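Local coordinates for hydrolase family protein (Deinococcus radiodurans R1, PDB 3CNH) that is a predicted hydrolase of the haloacid dehalogenase-like superfamily and probably acts as a phosphatase, its metal site occupied here by a sodium ion, at residues Ala93-Leu98 and Tyr102-Leu107; Thr40-Leu45 and Val65-Arg70; Val139-Pro144 and Met163-Leu168. All blocks are in the same frame, centred on the assembly; numbering follows the deposited sequence. Where two conformers were deposited one is given.

Contact 1. Residues Ala93-Leu98 and Tyr102-Leu107; sequences ALARDL and YRMYSL
Ala95, in the last turns of helix 89-98, meets the selenomethionine Met104 of strand 103-108 through its backbone: the carbonyl O of Ala95 lies 3.3 Å from Met104 CE. The methyl of Ala95 adds a looser apolar approach, its CB 4.4 Å from the same CE, and also touches Trp9 of the neighbouring strand 6-9. Three residues on, Leu98 has the largest share of the contact. Its CB sits 3.9 Å from Met104 SE, so the end of the Met104 chain runs past Leu98 before its methyl reaches Ala95. A bend at the last torsion (chi3 -43°) swings that methyl toward the helix.

Leu98 also faces Tyr102, where the chain comes out of the turn that follows the helix. Branch CD2 of Leu98 is 4.3 Å from Tyr102 CE1, a light apolar touch. The carbonyl O of Leu98 lies in the plane of that ring, at its edge, 3.5 Å from Tyr102 CD1. The same oxygen accepts a weak, bent hydrogen bond from Tyr102 N (3.0 Å, 132° at the hydrogen). The polar end of Tyr102 turns to the chain terminus, where its OH bonds to Arg200 N, while Leu98 leans on Leu194 of helix 187-196.

With one weak hydrogen bond at the turn, two carbonyl oxygens against carbon and otherwise apolar contacts, the chemistry suggests that helix 89-98 is seated on the parallel sheet of this Rossmann-like fold mainly by shape and burial, with the bent selenomethionine chain filling the angle between helix and strand.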
loop_
_atom_site.group_PDB
_atom_site.type_symbol
_atom_site.label_atom_id
_atom_site.label_comp_id
_atom_site.label_asym_id
_atom_site.label_seq_id
_atom_site.Cartn_x
_atom_site.Cartn_y
_atom_site.Cartn_z
ATOM N N ALA A 93 -7.666 -12.240 -6.787
ATOM C CA ALA A 93 -7.703 -13.473 -7.536
ATOM C C ALA A 93 -6.834 -13.379 -8.784
ATOM O O ALA A 93 -6.154 -14.318 -9.170
ATOM C CB ALA A 93 -9.159 -13.860 -7.912
ATOM N N LEU A 94 -6.869 -12.221 -9.416
ATOM C CA LEU A 94 -6.075 -11.993 -10.641
ATOM C C LEU A 94 -4.585 -12.078 -10.307
ATOM O O LEU A 94 -3.776 -12.728 -10.986
ATOM C CB LEU A 94 -6.386 -10.608 -11.224
ATOM C CG LEU A 94 -5.499 -10.103 -12.365
ATOM C CD1 LEU A 94 -5.513 -11.015 -13.574
ATOM C CD2 LEU A 94 -5.892 -8.652 -12.761
ATOM N N ALA A 95 -4.250 -11.379 -9.245
ATOM C CA ALA A 95 -2.837 -11.309 -8.809
ATOM C C ALA A 95 -2.351 -12.704 -8.430
ATOM O O ALA A 95 -1.256 -13.122 -8.785
ATOM C CB ALA A 95 -2.638 -10.326 -7.672
ATOM N N ARG A 96 -3.201 -13.448 -7.734
ATOM C CA ARG A 96 -2.830 -14.820 -7.323
ATOM C C ARG A 96 -2.557 -15.685 -8.540
ATOM O O ARG A 96 -1.654 -16.528 -8.561
ATOM C CB ARG A 96 -3.915 -15.457 -6.399
ATOM C CG ARG A 96 -3.935 -14.863 -4.983
ATOM C CD ARG A 96 -5.102 -15.336 -4.022
ATOM N NE ARG A 96 -4.940 -14.717 -2.688
ATOM C CZ ARG A 96 -5.889 -14.557 -1.768
ATOM N NH1 ARG A 96 -7.145 -14.880 -2.022
ATOM N NH2 ARG A 96 -5.586 -13.985 -0.598
ATOM N N ASP A 97 -3.357 -15.484 -9.576
ATOM C CA ASP A 97 -3.218 -16.251 -10.805
ATOM C C ASP A 97 -1.905 -15.904 -11.497
ATOM O O ASP A 97 -1.096 -16.752 -11.838
ATOM C CB ASP A 97 -4.394 -15.913 -11.732
ATOM C CG ASP A 97 -4.356 -16.646 -13.034
ATOM O OD1 ASP A 97 -3.801 -17.757 -13.092
ATOM O OD2 ASP A 97 -4.917 -16.105 -14.007
ATOM N N LEU A 98 -1.713 -14.612 -11.685
ATOM C CA LEU A 98 -0.530 -14.103 -12.402
ATOM C C LEU A 98 0.770 -14.454 -11.672
ATOM O O LEU A 98 1.819 -14.653 -12.282
ATOM C CB LEU A 98 -0.597 -12.575 -12.602
ATOM C CG LEU A 98 -1.590 -12.044 -13.627
ATOM C CD1 LEU A 98 -1.662 -10.471 -13.562
ATOM C CD2 LEU A 98 -1.198 -12.549 -15.020
ATOM N N TYR A 102 4.679 -15.028 -13.115
ATOM C CA TYR A 102 5.521 -13.838 -13.078
ATOM C C TYR A 102 6.075 -13.574 -11.735
ATOM O O TYR A 102 5.456 -13.866 -10.700
ATOM C CB TYR A 102 4.713 -12.579 -13.524
ATOM C CG TYR A 102 4.250 -12.667 -14.953
ATOM C CD1 TYR A 102 3.073 -13.308 -15.273
ATOM C CD2 TYR A 102 5.015 -12.164 -15.989
ATOM C CE1 TYR A 102 2.669 -13.452 -16.571
ATOM C CE2 TYR A 102 4.610 -12.317 -17.299
ATOM C CZ TYR A 102 3.439 -12.956 -17.586
ATOM O OH TYR A 102 2.996 -13.151 -18.894
ATOM N N ARG A 103 7.266 -12.984 -11.753
ATOM C CA ARG A 103 7.857 -12.438 -10.530
ATOM C C ARG A 103 7.151 -11.128 -10.249
ATOM O O ARG A 103 7.055 -10.244 -11.095
ATOM C CB ARG A 103 9.341 -12.167 -10.701
ATOM C CG ARG A 103 10.195 -13.421 -10.823
ATOM C CD ARG A 103 11.643 -13.044 -10.957
ATOM N NE ARG A 103 12.474 -14.237 -11.051
ATOM C CZ ARG A 103 13.796 -14.179 -11.137
ATOM N NH1 ARG A 103 14.394 -13.008 -11.111
ATOM N NH2 ARG A 103 14.499 -15.289 -11.222
HETATM N N MSE A 104 6.665 -11.020 -9.027
HETATM C CA MSE A 104 5.901 -9.856 -8.610
HETATM C C MSE A 104 6.301 -9.406 -7.220
HETATM O O MSE A 104 6.678 -10.197 -6.362
HETATM C CB MSE A 104 4.398 -10.167 -8.694
HETATM C CG MSE A 104 4.026 -10.868 -9.980
HETATM SE SE MSE A 104 2.116 -10.910 -10.366
HETATM C CE MSE A 104 1.537 -11.336 -8.563
ATOM N N TYR A 105 6.165 -8.108 -7.008
ATOM C CA TYR A 105 6.613 -7.456 -5.777
ATOM C C TYR A 105 5.629 -6.360 -5.401
ATOM O O TYR A 105 4.913 -5.859 -6.259
ATOM C CB TYR A 105 7.981 -6.783 -6.037
ATOM C CG TYR A 105 9.013 -7.675 -6.689
ATOM C CD1 TYR A 105 9.075 -7.808 -8.057
ATOM C CD2 TYR A 105 9.912 -8.396 -5.931
ATOM C CE1 TYR A 105 9.997 -8.673 -8.649
ATOM C CE2 TYR A 105 10.853 -9.222 -6.497
ATOM C CZ TYR A 105 10.901 -9.365 -7.871
ATOM O OH TYR A 105 11.829 -10.222 -8.458
ATOM N N SER A 106 5.557 -6.031 -4.116
ATOM C CA SER A 106 4.763 -4.840 -3.743
ATOM C C SER A 106 5.642 -3.629 -3.872
ATOM O O SER A 106 6.875 -3.678 -3.708
ATOM C CB SER A 106 4.155 -4.883 -2.319
ATOM O OG SER A 106 5.085 -4.465 -1.327
ATOM N N LEU A 107 4.967 -2.519 -4.104
ATOM C CA LEU A 107 5.599 -1.185 -4.058
ATOM C C LEU A 107 4.496 -0.302 -3.492
ATOM O O LEU A 107 3.553 0.059 -4.193
ATOM C CB LEU A 107 6.090 -0.719 -5.432
ATOM C CG LEU A 107 6.940 0.542 -5.381
ATOM C CD1 LEU A 107 8.303 0.260 -4.709
ATOM C CD2 LEU A 107 7.196 1.176 -6.751
#

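Contact 2. Residues Thr40-Leu45 and Val65-Arg70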
loop_
_atom_site.group_PDB
_atom_site.type_symbol
_atom_site.label_atom_id
_atom_site.label_comp_id
_atom_site.label_asym_id
_atom_site.label_seq_id
_atom_site.Cartn_x
_atom_site.Cartn_y
_atom_site.Cartn_z
ATOM N N THR A 40 -7.870 14.555 13.318
ATOM C CA THR A 40 -7.461 14.713 11.925
ATOM C C THR A 40 -6.198 15.566 11.796
ATOM O O THR A 40 -5.300 15.226 11.029
ATOM C CB THR A 40 -8.583 15.306 11.051
ATOM O OG1 THR A 40 -9.614 14.317 10.954
ATOM C CG2 THR A 40 -8.082 15.604 9.621
ATOM N N GLU A 41 -6.158 16.627 12.564
ATOM C CA GLU A 41 -5.014 17.554 12.511
ATOM C C GLU A 41 -3.746 16.844 13.024
ATOM O O GLU A 41 -2.653 16.927 12.438
ATOM C CB GLU A 41 -5.301 18.873 13.214
ATOM C CG GLU A 41 -4.254 19.882 12.856
ATOM C CD GLU A 41 -3.835 19.762 11.377
ATOM O OE1 GLU A 41 -2.638 19.424 11.101
ATOM O OE2 GLU A 41 -4.716 19.929 10.493
ATOM N N ARG A 42 -3.915 16.108 14.105
ATOM C CA ARG A 42 -2.779 15.368 14.694
ATOM C C ARG A 42 -2.270 14.263 13.788
ATOM O O ARG A 42 -1.072 14.037 13.633
ATOM C CB ARG A 42 -3.120 14.857 16.090
ATOM C CG ARG A 42 -3.223 15.984 17.091
ATOM C CD ARG A 42 -3.775 15.539 18.439
ATOM N NE ARG A 42 -3.675 16.589 19.435
ATOM C CZ ARG A 42 -2.630 16.714 20.257
ATOM N NH1 ARG A 42 -1.641 15.838 20.172
ATOM N NH2 ARG A 42 -2.567 17.679 21.150
ATOM N N HIS A 43 -3.206 13.568 13.142
ATOM C CA HIS A 43 -2.866 12.530 12.203
ATOM C C HIS A 43 -2.086 13.133 11.044
ATOM O O HIS A 43 -1.086 12.579 10.609
ATOM C CB HIS A 43 -4.138 11.833 11.654
ATOM C CG HIS A 43 -3.874 11.017 10.433
ATOM N ND1 HIS A 43 -3.358 9.744 10.495
ATOM C CD2 HIS A 43 -3.946 11.334 9.119
ATOM C CE1 HIS A 43 -3.162 9.291 9.269
ATOM N NE2 HIS A 43 -3.505 10.235 8.412
ATOM N N ARG A 44 -2.553 14.273 10.541
ATOM C CA ARG A 44 -1.922 14.940 9.385
ATOM C C ARG A 44 -0.441 15.178 9.651
ATOM O O ARG A 44 0.432 14.957 8.792
ATOM C CB ARG A 44 -2.610 16.280 9.063
ATOM C CG ARG A 44 -2.112 16.934 7.787
ATOM C CD ARG A 44 -2.770 18.295 7.510
ATOM N NE ARG A 44 -2.379 19.334 8.467
ATOM C CZ ARG A 44 -1.281 20.079 8.352
ATOM N NH1 ARG A 44 -0.461 19.899 7.327
ATOM N NH2 ARG A 44 -1.003 21.006 9.255
ATOM N N LEU A 45 -0.187 15.614 10.863
ATOM C CA LEU A 45 1.188 15.951 11.270
ATOM C C LEU A 45 2.079 14.736 11.418
ATOM O O LEU A 45 3.222 14.741 10.985
ATOM C CB LEU A 45 1.245 16.766 12.560
ATOM C CG LEU A 45 1.533 18.253 12.366
ATOM C CD1 LEU A 45 0.456 18.923 11.582
ATOM C CD2 LEU A 45 1.749 18.937 13.721
ATOM N N VAL A 65 -3.925 10.009 19.462
ATOM C CA VAL A 65 -5.030 9.528 20.278
ATOM C C VAL A 65 -4.867 9.653 21.767
ATOM O O VAL A 65 -5.734 10.209 22.439
ATOM C CB VAL A 65 -5.365 8.043 19.938
ATOM C CG1 VAL A 65 -6.546 7.560 20.770
ATOM C CG2 VAL A 65 -5.687 7.889 18.460
ATOM N N PHE A 66 -3.735 9.181 22.277
ATOM C CA PHE A 66 -3.514 9.094 23.730
ATOM C C PHE A 66 -2.769 10.277 24.322
ATOM O O PHE A 66 -1.913 10.131 25.187
ATOM C CB PHE A 66 -2.862 7.758 24.071
ATOM C CG PHE A 66 -3.704 6.572 23.657
ATOM C CD1 PHE A 66 -4.732 6.128 24.468
ATOM C CD2 PHE A 66 -3.503 5.966 22.433
ATOM C CE1 PHE A 66 -5.525 5.061 24.077
ATOM C CE2 PHE A 66 -4.290 4.899 22.029
ATOM C CZ PHE A 66 -5.310 4.458 22.859
ATOM N N TYR A 67 -3.207 11.454 23.899
ATOM C CA TYR A 67 -2.642 12.748 24.377
ATOM C C TYR A 67 -3.485 13.276 25.518
ATOM O O TYR A 67 -3.205 14.329 26.134
ATOM C CB TYR A 67 -2.536 13.799 23.257
ATOM C CG TYR A 67 -3.826 14.092 22.543
ATOM C CD1 TYR A 67 -4.678 15.091 22.988
ATOM C CD2 TYR A 67 -4.200 13.362 21.414
ATOM C CE1 TYR A 67 -5.872 15.344 22.339
ATOM C CE2 TYR A 67 -5.382 13.619 20.777
ATOM C CZ TYR A 67 -6.207 14.606 21.239
ATOM O OH TYR A 67 -7.381 14.834 20.586
ATOM N N GLN A 68 -4.531 12.523 25.821
ATOM C CA GLN A 68 -5.399 12.804 26.981
ATOM C C GLN A 68 -5.958 11.474 27.458
ATOM O O GLN A 68 -5.809 10.490 26.741
ATOM C CB GLN A 68 -6.510 13.793 26.649
ATOM C CG GLN A 68 -7.502 13.305 25.648
ATOM C CD GLN A 68 -8.555 14.368 25.364
ATOM O OE1 GLN A 68 -8.245 15.444 24.852
ATOM N NE2 GLN A 68 -9.793 14.084 25.726
ATOM N N PRO A 69 -6.504 11.423 28.676
ATOM C CA PRO A 69 -7.021 10.136 29.177
ATOM C C PRO A 69 -8.108 9.572 28.322
ATOM O O PRO A 69 -8.969 10.286 27.846
ATOM C CB PRO A 69 -7.567 10.487 30.558
ATOM C CG PRO A 69 -6.813 11.737 30.961
ATOM C CD PRO A 69 -6.619 12.489 29.671
ATOM N N ARG A 70 -8.020 8.272 28.137
ATOM C CA ARG A 70 -8.986 7.500 27.329
ATOM C C ARG A 70 -9.488 6.281 28.086
ATOM O O ARG A 70 -8.792 5.722 28.918
ATOM C CB ARG A 70 -8.339 6.996 26.054
ATOM C CG ARG A 70 -7.798 8.042 25.096
ATOM C CD ARG A 70 -8.847 9.071 24.690
ATOM N NE ARG A 70 -8.282 9.990 23.697
ATOM C CZ ARG A 70 -8.922 11.019 23.153
ATOM N NH1 ARG A 70 -10.158 11.310 23.539
ATOM N NH2 ARG A 70 -8.308 11.789 22.255
#
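A cation-pi stack at the surface of the helical part of the fold joins helix 36-51 to the loop that follows helix 57-64. Arg42 supplies the guanidinium and Tyr67 the ring. The two flat groups lie nearly parallel, planes 6° apart and centres 3.7 Å from each other, so the cation lies over the ring face, where its charge probably interacts with the pi electrons. Arg42 CZ stands close to the ring normal, 14° from it. The aliphatic part joins in: Arg42 CD approaches Tyr67 CE2 to 3.4 Å and makes a CH-pi contact over the same face, while NE lies above the middle of the ring. At the other end of the stack Arg42 NH1 is 3.7 Å from Tyr67 CG.

Arg42 reaches across with its chain extended from CG to NE, and the rotation about CD-NE (chi4 -92°) lays the guanidinium flat. Its nitrogens have other partners: NE a salt bridge to Asp38, one turn earlier in the helix, and NH1 a hydrogen bond to the carbonyl O of Gln63. The loop carrying Tyr67 is tied within itself, as Arg70 grips Val65 O side-on, with NE at 2.9 Å and NH2 at 3.0 Å, Val65 O lying in the guanidinium plane.

With an alanine here instead of Tyr67, the guanidinium of Arg42 is likely to lose its aromatic cover on one face and the loop its weak hydrogen bond to Asp38. Polar bonds to Asp38 and Gln63 and the pi contact over one face complement each other, and probably restrict both the position and the rotation of the Arg42 guanidinium despite its place at the surface.

Contact 3. Residues Val139-Pro144 and Met163-Leu168; sequences VMKPNP and MVDDRL. With NA (sodium ion), chain C; PO4 (phosphate ion), chain D.
Lys141 and Asp165 approach from opposite directions, ammonium against carboxylate: Lys141 NZ lies 2.8 Å from Asp165 OD2 in a salt bridge that meets this oxygen nearly along its C-O bond. A bend at chi3 (-64°) turns the end of the lysine chain toward strand 161-165. There its NZ also comes tip to tip with the methyl of selenomethionine Met163, 3.7 Å from CE. The same ammonium donates to phosphate O1 at 3.0 Å, and Asp10 and Leu107 O are further partners.

The other carboxylate oxygen, Asp165 OD1, turns to its own loop. It accepts from Arg167 N with its anti lone pair (2.8 Å), closing an Asx turn, and receives a hydrogen bond from a water that binds the sodium ion. Asp165 thus acts from the second shell and probably steadies both the lysine and a metal-bound water. Asp166 OD1 binds the sodium directly at 2.3 Å, alongside Asp10, Gly12 O, two waters and phosphate O2.

Lysine, paired acidic residues at a strand end and a metal together are characteristic of the haloacid dehalogenase active site, occupied here by a phosphate probably from the crystallisation liquor.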
loop_
_atom_site.group_PDB
_atom_site.type_symbol
_atom_site.label_atom_id
_atom_site.label_comp_id
_atom_site.label_asym_id
_atom_site.label_seq_id
_atom_site.Cartn_x
_atom_site.Cartn_y
_atom_site.Cartn_z
ATOM N N VAL A 139 11.352 5.874 2.023
ATOM C CA VAL A 139 10.856 6.736 0.919
ATOM C C VAL A 139 9.469 6.220 0.574
ATOM O O VAL A 139 9.128 5.091 0.904
ATOM C CB VAL A 139 11.779 6.802 -0.350
ATOM C CG1 VAL A 139 12.999 7.707 -0.073
ATOM C CG2 VAL A 139 12.199 5.418 -0.726
HETATM N N MSE A 140 8.671 7.064 -0.063
HETATM C CA MSE A 140 7.275 6.741 -0.370
HETATM C C MSE A 140 6.892 7.170 -1.785
HETATM O O MSE A 140 7.438 8.114 -2.339
HETATM C CB MSE A 140 6.329 7.433 0.637
HETATM C CG MSE A 140 6.298 8.886 0.405
HETATM SE SE MSE A 140 4.967 9.790 1.557
HETATM C CE MSE A 140 5.835 9.571 2.977
ATOM N N LYS A 141 5.977 6.428 -2.385
ATOM C CA LYS A 141 5.362 6.888 -3.611
ATOM C C LYS A 141 4.738 8.229 -3.240
ATOM O O LYS A 141 4.233 8.381 -2.125
ATOM C CB LYS A 141 4.273 5.911 -4.067
ATOM C CG LYS A 141 4.770 4.564 -4.457
ATOM C CD LYS A 141 3.617 3.659 -4.955
ATOM C CE LYS A 141 2.636 3.387 -3.895
ATOM N NZ LYS A 141 1.632 2.345 -4.225
ATOM N N PRO A 142 4.656 9.168 -4.178
ATOM C CA PRO A 142 4.983 9.100 -5.598
ATOM C C PRO A 142 6.396 9.580 -5.931
ATOM O O PRO A 142 6.681 9.985 -7.053
ATOM C CB PRO A 142 3.971 10.087 -6.199
ATOM C CG PRO A 142 3.920 11.155 -5.196
ATOM C CD PRO A 142 3.992 10.440 -3.849
ATOM N N ASN A 143 7.257 9.578 -4.931
ATOM C CA ASN A 143 8.667 9.991 -5.133
ATOM C C ASN A 143 9.318 9.170 -6.239
ATOM O O ASN A 143 9.299 7.935 -6.194
ATOM C CB ASN A 143 9.458 9.829 -3.844
ATOM C CG ASN A 143 10.841 10.460 -3.901
ATOM O OD1 ASN A 143 11.382 10.754 -4.977
ATOM N ND2 ASN A 143 11.446 10.634 -2.729
ATOM N N PRO A 144 9.845 9.831 -7.275
ATOM C CA PRO A 144 10.507 9.034 -8.307
ATOM C C PRO A 144 11.550 8.071 -7.720
ATOM O O PRO A 144 11.776 6.990 -8.254
ATOM C CB PRO A 144 11.179 10.096 -9.182
ATOM C CG PRO A 144 10.302 11.327 -8.985
ATOM C CD PRO A 144 9.839 11.270 -7.576
HETATM N N MSE A 163 4.155 -1.235 -13.236
HETATM C CA MSE A 163 3.561 -0.760 -11.983
HETATM C C MSE A 163 2.038 -0.732 -12.097
HETATM O O MSE A 163 1.472 -0.241 -13.086
HETATM C CB MSE A 163 4.022 0.671 -11.672
HETATM C CG MSE A 163 3.395 1.307 -10.449
HETATM SE SE MSE A 163 4.178 0.496 -8.858
HETATM C CE MSE A 163 2.758 1.020 -7.541
ATOM N N VAL A 164 1.388 -1.284 -11.068
ATOM C CA VAL A 164 -0.062 -1.298 -10.956
ATOM C C VAL A 164 -0.462 -0.489 -9.716
ATOM O O VAL A 164 -0.093 -0.843 -8.589
ATOM C CB VAL A 164 -0.618 -2.725 -10.815
ATOM C CG1 VAL A 164 -2.132 -2.688 -10.644
ATOM C CG2 VAL A 164 -0.190 -3.648 -12.038
ATOM N N ASP A 165 -1.208 0.580 -9.934
ATOM C CA ASP A 165 -1.610 1.499 -8.821
ATOM C C ASP A 165 -2.978 2.040 -9.122
ATOM O O ASP A 165 -3.354 2.150 -10.270
ATOM C CB ASP A 165 -0.601 2.634 -8.680
ATOM C CG ASP A 165 -0.644 3.320 -7.307
ATOM O OD1 ASP A 165 -1.586 4.131 -7.038
ATOM O OD2 ASP A 165 0.323 3.093 -6.545
ATOM N N ASP A 166 -3.721 2.438 -8.094
ATOM C CA ASP A 166 -5.060 2.990 -8.360
ATOM C C ASP A 166 -5.063 4.474 -8.574
ATOM O O ASP A 166 -6.070 5.022 -8.987
ATOM C CB ASP A 166 -6.134 2.624 -7.327
ATOM C CG ASP A 166 -5.854 3.120 -5.960
ATOM O OD1 ASP A 166 -4.675 3.232 -5.589
ATOM O OD2 ASP A 166 -6.824 3.326 -5.223
ATOM N N ARG A 167 -3.931 5.113 -8.275
ATOM C CA ARG A 167 -3.825 6.571 -8.415
ATOM C C ARG A 167 -3.036 6.961 -9.665
ATOM O O ARG A 167 -1.888 6.564 -9.832
ATOM C CB ARG A 167 -3.158 7.182 -7.171
ATOM C CG ARG A 167 -3.886 6.856 -5.886
ATOM C CD ARG A 167 -3.208 7.494 -4.661
ATOM N NE ARG A 167 -3.606 6.864 -3.394
ATOM C CZ ARG A 167 -4.418 7.428 -2.510
ATOM N NH1 ARG A 167 -4.889 8.640 -2.726
ATOM N NH2 ARG A 167 -4.730 6.782 -1.398
ATOM N N LEU A 168 -3.645 7.829 -10.464
ATOM C CA LEU A 168 -3.034 8.331 -11.689
ATOM C C LEU A 168 -1.677 8.980 -11.403
ATOM O O LEU A 168 -0.743 8.788 -12.153
ATOM C CB LEU A 168 -3.929 9.322 -12.398
ATOM C CG LEU A 168 -3.377 9.902 -13.696
ATOM C CD1 LEU A 168 -3.167 8.841 -14.785
ATOM C CD2 LEU A 168 -4.346 11.005 -14.132
HETATM NA NA NA C . -3.399 2.811 -3.711
HETATM P P PO4 D . -0.658 1.781 -0.818
HETATM O O1 PO4 D . 0.555 2.330 -1.415
HETATM O O2 PO4 D . -1.872 2.165 -1.673
HETATM O O3 PO4 D . -0.619 0.291 -0.444
HETATM O O4 PO4 D . -1.004 2.473 0.500
HETATM O O HOH W 1 -2.084 4.536 -4.318
HETATM O O HOH W 2 -5.003 3.881 -2.391
#

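Contacts 1 and 3 are buried and reach the same parallel sheet, through strands 103-108 and 161-165; contact 2 lies at the surface in the helical part, its centre about 37 Å from that of contact 1 and 28 Å from that of contact 3. Contacts 1 and 3 touch where Leu107 O, near the C-terminal end of strand 103-108, probably accepts a hydrogen bond from Lys141 NZ. Chemistry follows place: mostly apolar packing of a helix against the sheet in contact 1, cation-pi stacking at the surface in contact 2, and charge pairing around a metal and an anion in contact 3.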